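Local structure of prolyl-ACP dehydrogenase (Oscillatoria sp., 4IRN) at residues D75-C80 against N118-A123; G84-P89 against F122-H127; T103-L108 against A334-V339; F282-A287 against K397-T402; A340-K343 against M348-L351. The protein probably oxidises the prolyl group carried on an acyl carrier protein during anatoxin-a biosynthesis, using bound FAD within an acyl-CoA dehydrogenase fold. One frame throughout, in Å; residues are numbered along the deposited sequence.

Interaction 1 (D75-C80 against N118-A123)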
# COMPACT_ATOMS: atom_id res chain seq x y z
N ASP A 75 -24.26 31.91 11.58
CA ASP A 75 -24.99 32.52 10.47
C ASP A 75 -25.27 31.49 9.36
O ASP A 75 -26.39 31.42 8.87
CB ASP A 75 -24.23 33.73 9.91
CG ASP A 75 -24.58 35.08 10.54
OD1 ASP A 75 -25.04 35.09 11.72
OD2 ASP A 75 -24.39 36.11 9.87
N ALA A 76 -24.25 30.68 9.01
CA ALA A 76 -24.34 29.64 7.99
C ALA A 76 -25.21 28.47 8.44
O ALA A 76 -25.88 27.88 7.60
CB ALA A 76 -22.96 29.16 7.60
N TRP A 77 -25.22 28.15 9.76
CA TRP A 77 -26.06 27.09 10.34
C TRP A 77 -27.53 27.49 10.17
O TRP A 77 -28.32 26.66 9.70
CB TRP A 77 -25.74 26.87 11.84
CG TRP A 77 -26.56 25.80 12.51
CD1 TRP A 77 -27.88 25.88 12.86
CD2 TRP A 77 -26.12 24.50 12.94
NE1 TRP A 77 -28.29 24.70 13.45
CE2 TRP A 77 -27.23 23.84 13.52
CE3 TRP A 77 -24.88 23.83 12.91
CZ2 TRP A 77 -27.15 22.54 14.03
CZ3 TRP A 77 -24.80 22.55 13.44
CH2 TRP A 77 -25.92 21.91 13.99
N GLN A 78 -27.87 28.74 10.55
CA GLN A 78 -29.20 29.36 10.45
C GLN A 78 -29.72 29.36 9.01
O GLN A 78 -30.86 28.99 8.79
CB GLN A 78 -29.18 30.79 11.00
CG GLN A 78 -29.09 30.92 12.53
CD GLN A 78 -28.68 32.31 13.02
OE1 GLN A 78 -28.53 33.27 12.25
NE2 GLN A 78 -28.27 32.41 14.28
N LYS A 79 -28.87 29.74 8.05
CA LYS A 79 -29.19 29.78 6.62
C LYS A 79 -29.48 28.39 6.05
O LYS A 79 -30.39 28.25 5.23
CB LYS A 79 -28.10 30.49 5.81
CG LYS A 79 -28.15 32.00 5.93
CD LYS A 79 -27.18 32.66 4.98
CE LYS A 79 -27.17 34.16 5.10
NZ LYS A 79 -28.34 34.77 4.42
N CYS A 80 -28.72 27.38 6.50
CA CYS A 80 -28.88 25.98 6.10
C CYS A 80 -30.21 25.42 6.60
O CYS A 80 -30.89 24.70 5.85
CB CYS A 80 -27.70 25.14 6.58
SG CYS A 80 -26.23 25.29 5.55
N ASN A 118 -15.82 22.39 6.30
CA ASN A 118 -15.98 20.99 6.68
C ASN A 118 -16.44 20.82 8.14
O ASN A 118 -17.16 19.86 8.43
CB ASN A 118 -14.70 20.19 6.38
CG ASN A 118 -14.30 20.22 4.93
OD1 ASN A 118 -15.05 19.79 4.05
ND2 ASN A 118 -13.13 20.75 4.63
N GLY A 119 -16.03 21.74 9.01
CA GLY A 119 -16.42 21.73 10.42
C GLY A 119 -17.91 21.94 10.62
O GLY A 119 -18.52 21.26 11.45
N LEU A 120 -18.51 22.87 9.81
CA LEU A 120 -19.95 23.17 9.85
C LEU A 120 -20.71 21.94 9.38
O LEU A 120 -21.66 21.53 10.04
CB LEU A 120 -20.29 24.40 8.98
CG LEU A 120 -21.78 24.77 8.82
CD1 LEU A 120 -22.30 25.61 10.00
CD2 LEU A 120 -22.01 25.50 7.53
N ILE A 121 -20.26 21.35 8.25
CA ILE A 121 -20.82 20.14 7.66
C ILE A 121 -20.85 19.00 8.70
O ILE A 121 -21.89 18.34 8.86
CB ILE A 121 -20.06 19.76 6.36
CG1 ILE A 121 -20.28 20.82 5.24
CG2 ILE A 121 -20.47 18.37 5.89
CD1 ILE A 121 -19.22 20.82 4.10
N PHE A 122 -19.73 18.79 9.44
CA PHE A 122 -19.63 17.76 10.48
C PHE A 122 -20.61 18.05 11.63
O PHE A 122 -21.31 17.13 12.06
CB PHE A 122 -18.17 17.60 10.96
CG PHE A 122 -17.99 16.83 12.26
CD1 PHE A 122 -18.40 15.51 12.37
CD2 PHE A 122 -17.38 17.42 13.36
CE1 PHE A 122 -18.25 14.81 13.57
CE2 PHE A 122 -17.20 16.72 14.55
CZ PHE A 122 -17.63 15.42 14.65
N ALA A 123 -20.67 19.32 12.09
CA ALA A 123 -21.55 19.78 13.18
C ALA A 123 -23.04 19.54 12.87
O ALA A 123 -23.79 19.10 13.74
CB ALA A 123 -21.30 21.25 13.46
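Within the N-terminal helical domain of the acyl-CoA dehydrogenase fold, helix 74-83 packs on helix 118-138 through A76 and W77 on one side and L120 and A123 on the other. The axes of the two short segments approach to 10.9 Å with a signed crossing angle of -51°, and W77 and L120 form the closest CA pair at 7.3 Å. L120 carries its CG opposite the backbone N (chi1 175°), which extends the isobutyl group across the gap. Its two methyls then divide the work: CD2 rests on A76 CB at 3.8 Å, while CD1 lies alongside the base of W77, 4.1 Å from its CB. The indole reaches the other helix with the far edge of its six-membered ring, and A123 CB lies in the indole plane, 3.7 Å from W77 CZ3. All four residues are buried, and the side-chain contacts are apolar. On the far side of helix 118-138, F122 stacks on Y399 and touches the FAD. The A123 carbonyl accepts a hydrogen bond from N196 ND2, and its O lies near the indole plane, 3.5 Å from W77 CH2.

Interaction 2 (G84-P89 against F122-H127)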
# COMPACT_ATOMS: atom_id res chain seq x y z
N GLY A 84 -33.53 24.15 4.57
CA GLY A 84 -34.17 22.89 4.93
C GLY A 84 -33.25 21.72 5.19
O GLY A 84 -33.74 20.62 5.41
N VAL A 85 -31.91 21.94 5.20
CA VAL A 85 -30.88 20.90 5.39
C VAL A 85 -31.22 19.94 6.54
O VAL A 85 -31.36 18.73 6.31
CB VAL A 85 -29.43 21.45 5.51
CG1 VAL A 85 -28.42 20.31 5.55
CG2 VAL A 85 -29.10 22.40 4.36
N HIS A 86 -31.40 20.49 7.75
CA HIS A 86 -31.71 19.73 8.97
C HIS A 86 -32.97 18.88 8.85
O HIS A 86 -32.98 17.76 9.36
CB HIS A 86 -31.81 20.68 10.16
CG HIS A 86 -30.61 21.56 10.35
ND1 HIS A 86 -30.26 22.52 9.41
CD2 HIS A 86 -29.72 21.60 11.36
CE1 HIS A 86 -29.17 23.11 9.88
NE2 HIS A 86 -28.80 22.58 11.05
N GLY A 87 -33.98 19.39 8.15
CA GLY A 87 -35.26 18.72 7.95
C GLY A 87 -35.30 17.71 6.81
O GLY A 87 -36.32 17.04 6.66
N TRP A 88 -34.21 17.60 6.00
CA TRP A 88 -34.13 16.69 4.85
C TRP A 88 -34.62 15.25 5.10
O TRP A 88 -35.50 14.81 4.36
CB TRP A 88 -32.75 16.71 4.16
CG TRP A 88 -32.45 17.93 3.33
CD1 TRP A 88 -33.33 18.88 2.91
CD2 TRP A 88 -31.18 18.28 2.76
NE1 TRP A 88 -32.68 19.82 2.14
CE2 TRP A 88 -31.36 19.47 2.03
CE3 TRP A 88 -29.90 17.70 2.80
CZ2 TRP A 88 -30.31 20.11 1.35
CZ3 TRP A 88 -28.86 18.33 2.12
CH2 TRP A 88 -29.07 19.52 1.41
N PRO A 89 -34.16 14.51 6.14
CA PRO A 89 -34.69 13.15 6.36
C PRO A 89 -35.91 13.11 7.30
O PRO A 89 -36.42 12.04 7.59
CB PRO A 89 -33.50 12.40 6.95
CG PRO A 89 -32.66 13.45 7.60
CD PRO A 89 -33.10 14.81 7.14
N PHE A 122 -19.73 18.79 9.44
CA PHE A 122 -19.63 17.76 10.48
C PHE A 122 -20.61 18.05 11.63
O PHE A 122 -21.31 17.13 12.06
CB PHE A 122 -18.17 17.60 10.96
CG PHE A 122 -17.99 16.83 12.26
CD1 PHE A 122 -18.40 15.51 12.37
CD2 PHE A 122 -17.38 17.42 13.36
CE1 PHE A 122 -18.25 14.81 13.57
CE2 PHE A 122 -17.20 16.72 14.55
CZ PHE A 122 -17.63 15.42 14.65
N ALA A 123 -20.67 19.32 12.09
CA ALA A 123 -21.55 19.78 13.18
C ALA A 123 -23.04 19.54 12.87
O ALA A 123 -23.79 19.10 13.74
CB ALA A 123 -21.30 21.25 13.46
N MET A 124 -23.45 19.79 11.61
CA MET A 124 -24.81 19.60 11.13
C MET A 124 -25.18 18.11 11.01
O MET A 124 -26.29 17.72 11.38
CB MET A 124 -25.02 20.32 9.79
CG MET A 124 -25.29 21.81 9.94
SD MET A 124 -25.61 22.72 8.40
CE MET A 124 -24.23 22.16 7.35
N ASN A 125 -24.25 17.29 10.47
CA ASN A 125 -24.44 15.84 10.29
C ASN A 125 -24.55 15.11 11.62
O ASN A 125 -25.32 14.15 11.72
CB ASN A 125 -23.38 15.26 9.37
CG ASN A 125 -23.75 15.42 7.91
OD1 ASN A 125 -24.45 14.59 7.32
ND2 ASN A 125 -23.37 16.54 7.31
N ALA A 126 -23.83 15.61 12.64
CA ALA A 126 -23.86 15.11 14.01
C ALA A 126 -25.24 15.32 14.60
O ALA A 126 -25.76 14.44 15.26
CB ALA A 126 -22.82 15.84 14.84
N HIS A 127 -25.82 16.50 14.36
CA HIS A 127 -27.14 16.95 14.79
C HIS A 127 -28.26 16.14 14.10
O HIS A 127 -29.17 15.67 14.78
CB HIS A 127 -27.27 18.46 14.52
CG HIS A 127 -28.64 19.04 14.70
ND1 HIS A 127 -29.03 19.61 15.89
CD2 HIS A 127 -29.67 19.14 13.81
CE1 HIS A 127 -30.28 20.02 15.70
NE2 HIS A 127 -30.69 19.76 14.46
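H86 has its CG opposite its own carbonyl carbon (chi1 -54°), whereas H127 swings CG opposite its backbone N (chi1 170°); these settings bring the two imidazoles together beside M124. The rings touch carbon to carbon, H86 CD2 to H127 CD2 at 3.5 Å, with H127 CD2 at the edge of the H86 ring and in its plane. Their centroids are 5.3 Å apart and the planes stand at 75°, an oblique pair. M124, its chain bent at the last torsion, crosses H86 at about a right angle, placing CG 3.8 Å from H86 NE2 and SD 3.9 Å from H86 CE1. H86 follows directly on the Schellman motif that ends helix 74-83, in which G84 is the C-prime residue and V85 N reaches C80 O. After this turn the chain runs beside helix 118-138 in the N-terminal domain. W77 meets both imidazoles, edge-to-face in the case of H127. H127 ND1 receives the backbone N-H of A158, which probably leaves the proton on NE2, where E132 and L151 O offer weak bonds. The contact is thus van der Waals in kind, the H86 ring, its NE2 included, lying against the thioether and the H127 ring, while the polar atoms of H127 serve partners beyond these two segments.

Interaction 3 (T103-L108 against A334-V339)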
# COMPACT_ATOMS: atom_id res chain seq x y z
N THR A 103 -32.03 10.80 -2.25
CA THR A 103 -32.04 12.22 -2.61
C THR A 103 -31.26 13.01 -1.55
O THR A 103 -30.48 13.89 -1.91
CB THR A 103 -33.48 12.73 -2.79
OG1 THR A 103 -34.14 11.92 -3.77
CG2 THR A 103 -33.54 14.20 -3.23
N THR A 104 -31.47 12.68 -0.25
CA THR A 104 -30.80 13.31 0.89
C THR A 104 -29.27 13.16 0.76
O THR A 104 -28.56 14.16 0.89
CB THR A 104 -31.36 12.76 2.23
OG1 THR A 104 -32.78 12.76 2.20
CG2 THR A 104 -30.87 13.53 3.44
N ALA A 105 -28.78 11.93 0.45
CA ALA A 105 -27.36 11.61 0.27
C ALA A 105 -26.77 12.35 -0.93
O ALA A 105 -25.66 12.89 -0.84
CB ALA A 105 -27.18 10.11 0.11
N TYR A 106 -27.52 12.41 -2.05
CA TYR A 106 -27.13 13.10 -3.28
C TYR A 106 -26.98 14.62 -3.03
O TYR A 106 -26.00 15.22 -3.47
CB TYR A 106 -28.16 12.82 -4.38
CG TYR A 106 -27.70 13.17 -5.79
CD1 TYR A 106 -26.50 12.66 -6.30
CD2 TYR A 106 -28.50 13.92 -6.64
CE1 TYR A 106 -26.10 12.93 -7.60
CE2 TYR A 106 -28.11 14.20 -7.95
CZ TYR A 106 -26.91 13.70 -8.43
OH TYR A 106 -26.52 13.99 -9.71
N ALA A 107 -27.95 15.21 -2.30
CA ALA A 107 -27.98 16.63 -1.93
C ALA A 107 -26.85 16.95 -0.94
O ALA A 107 -26.25 18.02 -1.06
CB ALA A 107 -29.33 16.99 -1.32
N LEU A 108 -26.53 16.01 -0.02
CA LEU A 108 -25.42 16.15 0.94
C LEU A 108 -24.07 16.14 0.21
O LEU A 108 -23.17 16.89 0.58
CB LEU A 108 -25.41 15.06 2.03
CG LEU A 108 -26.52 15.06 3.08
CD1 LEU A 108 -26.52 13.77 3.86
CD2 LEU A 108 -26.41 16.24 4.02
N ALA A 334 -20.25 4.63 -4.58
CA ALA A 334 -20.83 3.28 -4.49
C ALA A 334 -21.19 2.87 -3.05
O ALA A 334 -22.29 2.36 -2.83
CB ALA A 334 -19.87 2.28 -5.10
N TYR A 335 -20.29 3.11 -2.06
CA TYR A 335 -20.53 2.76 -0.66
C TYR A 335 -21.63 3.61 -0.07
O TYR A 335 -22.44 3.09 0.70
CB TYR A 335 -19.26 2.88 0.20
CG TYR A 335 -18.35 1.68 0.11
CD1 TYR A 335 -18.72 0.45 0.65
CD2 TYR A 335 -17.09 1.77 -0.48
CE1 TYR A 335 -17.89 -0.67 0.56
CE2 TYR A 335 -16.25 0.67 -0.57
CZ TYR A 335 -16.66 -0.56 -0.06
OH TYR A 335 -15.82 -1.65 -0.17
N LEU A 336 -21.66 4.91 -0.43
CA LEU A 336 -22.65 5.87 0.05
C LEU A 336 -24.04 5.54 -0.47
O LEU A 336 -25.00 5.57 0.30
CB LEU A 336 -22.24 7.31 -0.34
CG LEU A 336 -23.22 8.43 0.02
CD1 LEU A 336 -23.45 8.52 1.53
CD2 LEU A 336 -22.79 9.75 -0.57
N TYR A 337 -24.16 5.26 -1.78
CA TYR A 337 -25.43 4.94 -2.42
C TYR A 337 -26.04 3.60 -2.11
O TYR A 337 -27.26 3.46 -2.22
CB TYR A 337 -25.47 5.36 -3.89
CG TYR A 337 -25.27 6.86 -4.00
CD1 TYR A 337 -26.23 7.73 -3.51
CD2 TYR A 337 -24.08 7.40 -4.47
CE1 TYR A 337 -26.01 9.09 -3.45
CE2 TYR A 337 -23.87 8.78 -4.47
CZ TYR A 337 -24.86 9.62 -3.98
OH TYR A 337 -24.67 10.97 -3.97
N LYS A 338 -25.23 2.64 -1.65
CA LYS A 338 -25.72 1.33 -1.21
C LYS A 338 -26.46 1.49 0.14
O LYS A 338 -27.59 1.01 0.27
CB LYS A 338 -24.55 0.31 -1.12
CG LYS A 338 -24.94 -1.04 -0.54
CD LYS A 338 -25.34 -2.12 -1.55
CE LYS A 338 -25.81 -3.37 -0.85
NZ LYS A 338 -25.04 -4.59 -1.23
N VAL A 339 -25.82 2.16 1.12
CA VAL A 339 -26.37 2.43 2.46
C VAL A 339 -27.66 3.26 2.33
O VAL A 339 -28.66 2.92 2.96
CB VAL A 339 -25.33 3.14 3.38
CG1 VAL A 339 -25.91 3.40 4.76
CG2 VAL A 339 -24.07 2.32 3.51
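Apolar packing centres on A105, whose CB points at helix 316-344 and meets two residues there. L336 CD1 lies 4.3 Å from A105 CB, and Y337 CE1 comes to 3.9 Å from the same methyl, which is placed obliquely to the phenol ring. A105 and L336 are also the closest CA pair, 7.4 Å apart. The segment axes approach to 9.9 Å at 150° between their N-to-C directions, so the helices run roughly antiparallel.

The aromatic contacts join Y106 and Y337. Y337 holds CG opposite its carbonyl carbon (chi1 -61°), which sends the ring over to helix 101-114. There its hydroxyl reaches the edge of the Y106 ring, in the ring plane, with Y337 OH 3.4 Å from Y106 CD1. The backbone N of Y106 lies in turn at the edge of the Y337 ring. W40 completes this cluster, stacking on Y106 and meeting Y337 edge-to-face, while R48 makes a cation-pi contact with Y106.

As for fold, the contact joins a helix of the N-terminal domain to one of the C-terminal helical domain, away from the FAD. Helix 316-344 also reaches a neighbouring subunit, where A334 packs on A334 of the second subunit.

Chemically, the pairing rests on dispersion and aromatic contact. Y337 OH stands 3.8 Å from A105 O, too long for a hydrogen bond, so within these two segments the contact is one of packing, methyl and ring edge against phenol, with no directed polar bond between them.

Interaction 4 (F282-A287 against K397-T402). With FAD (flavin-adenine dinucleotide), chain I.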
# COMPACT_ATOMS: atom_id res chain seq x y z
N PHE A 282 -23.86 8.15 6.75
CA PHE A 282 -24.20 9.46 6.21
C PHE A 282 -23.40 10.69 6.64
O PHE A 282 -23.53 11.74 6.01
CB PHE A 282 -25.72 9.68 6.25
CG PHE A 282 -26.47 8.54 5.60
CD1 PHE A 282 -26.47 8.39 4.22
CD2 PHE A 282 -27.10 7.57 6.37
CE1 PHE A 282 -27.10 7.31 3.63
CE2 PHE A 282 -27.74 6.50 5.77
CZ PHE A 282 -27.73 6.37 4.40
N ILE A 283 -22.57 10.58 7.70
CA ILE A 283 -21.73 11.69 8.16
C ILE A 283 -20.68 12.09 7.10
O ILE A 283 -20.28 13.25 7.05
CB ILE A 283 -21.12 11.42 9.57
CG1 ILE A 283 -20.77 12.72 10.31
CG2 ILE A 283 -19.92 10.45 9.53
CD1 ILE A 283 -21.12 12.71 11.79
N LEU A 284 -20.27 11.13 6.24
CA LEU A 284 -19.26 11.32 5.21
C LEU A 284 -19.83 11.47 3.80
O LEU A 284 -19.07 11.44 2.83
CB LEU A 284 -18.20 10.19 5.28
CG LEU A 284 -17.30 10.14 6.52
CD1 LEU A 284 -16.31 8.99 6.42
CD2 LEU A 284 -16.55 11.44 6.72
N ALA A 285 -21.16 11.67 3.68
CA ALA A 285 -21.84 11.87 2.40
C ALA A 285 -21.30 13.14 1.72
O ALA A 285 -21.03 13.12 0.52
CB ALA A 285 -23.34 11.98 2.61
N ALA A 286 -21.11 14.21 2.52
CA ALA A 286 -20.59 15.49 2.04
C ALA A 286 -19.10 15.43 1.72
O ALA A 286 -18.66 16.17 0.84
CB ALA A 286 -20.87 16.56 3.06
N ALA A 287 -18.34 14.55 2.41
CA ALA A 287 -16.91 14.32 2.20
C ALA A 287 -16.65 13.83 0.77
O ALA A 287 -15.62 14.19 0.19
CB ALA A 287 -16.38 13.30 3.20
N LYS A 397 -11.42 9.59 10.75
CA LYS A 397 -10.77 8.33 11.16
C LYS A 397 -10.99 8.06 12.65
O LYS A 397 -10.64 6.98 13.13
CB LYS A 397 -9.27 8.37 10.82
CG LYS A 397 -8.99 8.34 9.32
CD LYS A 397 -7.53 8.24 9.00
CE LYS A 397 -7.08 6.82 8.84
NZ LYS A 397 -5.70 6.79 8.28
N PHE A 398 -11.57 9.05 13.39
CA PHE A 398 -11.83 8.95 14.83
C PHE A 398 -13.30 9.07 15.22
O PHE A 398 -13.76 8.26 16.04
CB PHE A 398 -10.93 9.91 15.62
CG PHE A 398 -9.47 9.75 15.26
CD1 PHE A 398 -8.78 8.60 15.62
CD2 PHE A 398 -8.81 10.71 14.51
CE1 PHE A 398 -7.44 8.43 15.26
CE2 PHE A 398 -7.48 10.55 14.15
CZ PHE A 398 -6.80 9.41 14.52
N TYR A 399 -14.05 10.04 14.64
CA TYR A 399 -15.48 10.13 14.94
C TYR A 399 -16.23 9.04 14.19
O TYR A 399 -15.73 8.55 13.16
CB TYR A 399 -16.06 11.54 14.75
CG TYR A 399 -16.06 12.08 13.34
CD1 TYR A 399 -17.01 11.65 12.40
CD2 TYR A 399 -15.23 13.13 12.98
CE1 TYR A 399 -17.05 12.19 11.12
CE2 TYR A 399 -15.28 13.69 11.70
CZ TYR A 399 -16.18 13.21 10.77
OH TYR A 399 -16.21 13.76 9.52
N SER A 400 -17.39 8.60 14.73
CA SER A 400 -18.25 7.51 14.22
C SER A 400 -17.55 6.14 14.38
O SER A 400 -18.04 5.13 13.86
CB SER A 400 -18.68 7.75 12.77
OG SER A 400 -19.24 9.04 12.59
N GLY A 401 -16.44 6.12 15.11
CA GLY A 401 -15.62 4.94 15.34
C GLY A 401 -14.33 4.97 14.56
O GLY A 401 -14.28 5.53 13.45
N THR A 402 -13.26 4.38 15.12
CA THR A 402 -11.94 4.32 14.48
C THR A 402 -11.95 3.29 13.35
O THR A 402 -12.81 2.41 13.35
CB THR A 402 -10.82 4.00 15.48
OG1 THR A 402 -11.02 2.69 15.99
CG2 THR A 402 -10.71 5.01 16.61
PA FAD I . -9.72 4.33 22.07
O1A FAD I . -11.11 3.83 21.95
O2A FAD I . -9.11 4.71 23.41
O5B FAD I . -8.72 3.24 21.52
C5B FAD I . -7.32 3.54 21.42
C4B FAD I . -6.80 2.93 20.15
O4B FAD I . -6.82 1.49 20.26
C3B FAD I . -7.57 3.31 18.88
O3B FAD I . -6.69 3.98 17.98
C2B FAD I . -8.12 1.99 18.31
O2B FAD I . -7.68 1.83 16.97
C1B FAD I . -7.47 0.89 19.16
N9A FAD I . -8.40 -0.12 19.65
C8A FAD I . -9.25 -0.00 20.72
N7A FAD I . -10.02 -1.05 20.90
C5A FAD I . -9.66 -1.91 19.88
C6A FAD I . -10.11 -3.20 19.51
N6A FAD I . -11.07 -3.87 20.16
N1A FAD I . -9.55 -3.78 18.43
C2A FAD I . -8.59 -3.13 17.78
N3A FAD I . -8.07 -1.92 18.04
C4A FAD I . -8.65 -1.36 19.10
N1 FAD I . -18.25 10.76 20.87
C2 FAD I . -19.54 11.00 21.30
O2 FAD I . -20.11 10.21 22.06
N3 FAD I . -20.21 12.15 20.90
C4 FAD I . -19.70 13.13 20.08
O4 FAD I . -20.38 14.11 19.79
C4X FAD I . -18.33 12.88 19.62
N5 FAD I . -17.75 13.78 18.86
C5X FAD I . -16.43 13.57 18.49
C6 FAD I . -15.81 14.52 17.68
C7 FAD I . -14.49 14.36 17.25
C7M FAD I . -13.89 15.36 16.30
C8 FAD I . -13.76 13.22 17.67
C8M FAD I . -12.34 13.00 17.23
C9 FAD I . -14.37 12.29 18.49
C9A FAD I . -15.69 12.42 18.90
N10 FAD I . -16.35 11.47 19.73
C10 FAD I . -17.66 11.66 20.09
C1' FAD I . -15.58 10.33 20.26
C2' FAD I . -15.15 9.41 19.12
O2' FAD I . -16.23 8.59 18.68
C3' FAD I . -13.93 8.59 19.53
O3' FAD I . -12.81 8.99 18.74
C4' FAD I . -14.12 7.07 19.42
O4' FAD I . -15.20 6.66 20.25
C5' FAD I . -12.85 6.29 19.70
O5' FAD I . -12.46 6.43 21.07
P FAD I . -10.95 6.83 21.45
O1P FAD I . -10.41 7.85 20.52
O2P FAD I . -11.22 7.14 22.90
O3P FAD I . -9.82 5.72 21.27
O HOH W 1 -18.40 15.13 8.39
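Y399 links I283 and L284 to the flavin, and its side chain can be followed outward from the cofactor. CB lies near the dimethylbenzene end of the isoalloxazine, 4.1 Å from FAD C8. From there CG is set between the backbone N and the carbonyl carbon (chi1 65°), turning the phenol away from the flavin and toward the type I turn F282-A285. One ring edge then meets I283: CE1 is 3.7 Å from I283 CG2, which lies in the ring plane together with S400 OG. At the tip, Y399 OH lies 3.7 Å from L284 CD2 and 2.8 Å from a water that also donates a hydrogen bond to I283 O at 3.0 Å.

S400 adds its OG, 3.4 Å from I283 CG2, while its hydrogen bond goes to E279. Y399 and S400 are the two middle residues of the type II turn F398-G401, which leads to the N-cap T402 of helix 403-414. At the start of that turn F398 O accepts a hydrogen bond from the ribityl hydroxyl, FAD O3', at 3.0 Å. A third subunit completes the site, with H305 and A377 of that chain bonded to the same FAD.

The chemistry implies a division of labour: backbone carbonyl F398 O takes one hydrogen bond from the ribityl chain, whereas the phenol makes apolar contacts along its length and satisfies its buried hydroxyl through water.

Interaction 5 (A340-K343 against M348-L351)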
# COMPACT_ATOMS: atom_id res chain seq x y z
N ALA A 340 -27.61 4.33 1.50
CA ALA A 340 -28.74 5.22 1.21
C ALA A 340 -29.94 4.43 0.70
O ALA A 340 -31.04 4.64 1.19
CB ALA A 340 -28.34 6.30 0.21
N TRP A 341 -29.71 3.47 -0.22
CA TRP A 341 -30.75 2.62 -0.79
C TRP A 341 -31.34 1.69 0.29
O TRP A 341 -32.56 1.66 0.46
CB TRP A 341 -30.19 1.79 -1.97
CG TRP A 341 -31.24 0.98 -2.68
CD1 TRP A 341 -32.05 1.40 -3.69
CD2 TRP A 341 -31.61 -0.38 -2.40
NE1 TRP A 341 -32.90 0.39 -4.07
CE2 TRP A 341 -32.65 -0.72 -3.30
CE3 TRP A 341 -31.16 -1.35 -1.49
CZ2 TRP A 341 -33.24 -1.99 -3.32
CZ3 TRP A 341 -31.75 -2.61 -1.50
CH2 TRP A 341 -32.77 -2.91 -2.41
N MET A 342 -30.47 0.97 1.01
CA MET A 342 -30.84 0.03 2.08
C MET A 342 -31.67 0.68 3.18
O MET A 342 -32.70 0.11 3.56
CB MET A 342 -29.59 -0.62 2.67
CG MET A 342 -28.97 -1.65 1.77
SD MET A 342 -27.70 -2.55 2.66
CE MET A 342 -28.70 -3.75 3.51
N LYS A 343 -31.23 1.86 3.68
CA LYS A 343 -31.94 2.61 4.72
C LYS A 343 -33.29 3.16 4.23
O LYS A 343 -34.23 3.24 5.02
CB LYS A 343 -31.06 3.71 5.34
CG LYS A 343 -30.24 3.24 6.54
CD LYS A 343 -31.09 2.61 7.65
CE LYS A 343 -30.44 2.72 9.00
NZ LYS A 343 -31.34 2.25 10.08
N MET A 348 -31.69 -3.19 7.82
CA MET A 348 -30.64 -3.03 8.81
C MET A 348 -29.31 -3.02 8.04
O MET A 348 -28.93 -4.04 7.43
CB MET A 348 -30.67 -4.19 9.83
CG MET A 348 -29.89 -3.92 11.11
SD MET A 348 -28.07 -4.02 11.02
CE MET A 348 -27.85 -5.76 10.83
N ALA A 349 -28.62 -1.84 8.05
CA ALA A 349 -27.39 -1.69 7.29
C ALA A 349 -26.15 -1.27 8.11
O ALA A 349 -25.37 -0.43 7.65
CB ALA A 349 -27.62 -0.72 6.13
N LEU A 350 -25.92 -1.90 9.29
CA LEU A 350 -24.75 -1.60 10.12
C LEU A 350 -23.44 -2.05 9.47
O LEU A 350 -22.44 -1.34 9.57
CB LEU A 350 -24.91 -2.16 11.54
CG LEU A 350 -23.88 -1.71 12.60
CD1 LEU A 350 -24.17 -0.31 13.12
CD2 LEU A 350 -23.86 -2.66 13.75
N LEU A 351 -23.45 -3.20 8.79
CA LEU A 351 -22.28 -3.70 8.07
C LEU A 351 -21.92 -2.76 6.92
O LEU A 351 -20.76 -2.42 6.76
CB LEU A 351 -22.54 -5.13 7.53
CG LEU A 351 -21.55 -5.73 6.51
CD1 LEU A 351 -20.17 -5.96 7.11
CD2 LEU A 351 -22.10 -7.00 5.91
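M342 and A349 meet sulfur to methyl: M342 SD lies 3.9 Å from A349 CB. The methionine lies along this methyl, since M342 CB is also 4.0 Å from A349 CB. A bend at the last torsion (chi3 83°) then turns the terminal methyl toward the backbone, where M342 CE stands 3.9 Å from M348 O. M342 and A349 both direct CB at the opposite segment, and their CA atoms are 6.5 Å apart, the closest pair.

These residues sit where helix 316-344 turns into helix 350-375, a helical hairpin of the C-terminal acyl-CoA dehydrogenase domain. A349 takes the N-cap position of the second helix. Alanine offers no side-chain acceptor there, but M348 SD receives the backbone N-H of L350 in a weak bond of 3.5 Å, nearly straight at 163°.

One shell further out, E277 of helix 268-282 ties the two arms together: its OE2 accepts the A349 N-H and forms a salt bridge with K343 NZ. M348 also packs on E277. F413, from helix 403-414, touches M348, L350 and L351, and on the other arm W341 packs against A39 of the second subunit.

Interactions 1 and 2 share F122 and A123 and lie 9 Å apart between centres; the W77 indole joins them, packing on H86 and M124. From their common helix, F122 leads to the flavin site: F122 CE1 meets Y399 CD2 of interaction 4 at 3.5 Å. Interaction 3 reaches interaction 2 through W88, which packs on A107 and L108, and interaction 4 through L336 CD1, 3.6 Å from A285 CB. Interaction 5 continues helix 316-344 beyond interaction 3 and meets interaction 4 where F282 CZ lies 3.5 Å from A340 CA. Its centre is about 26 Å from that of interaction 1, across the chain's centre.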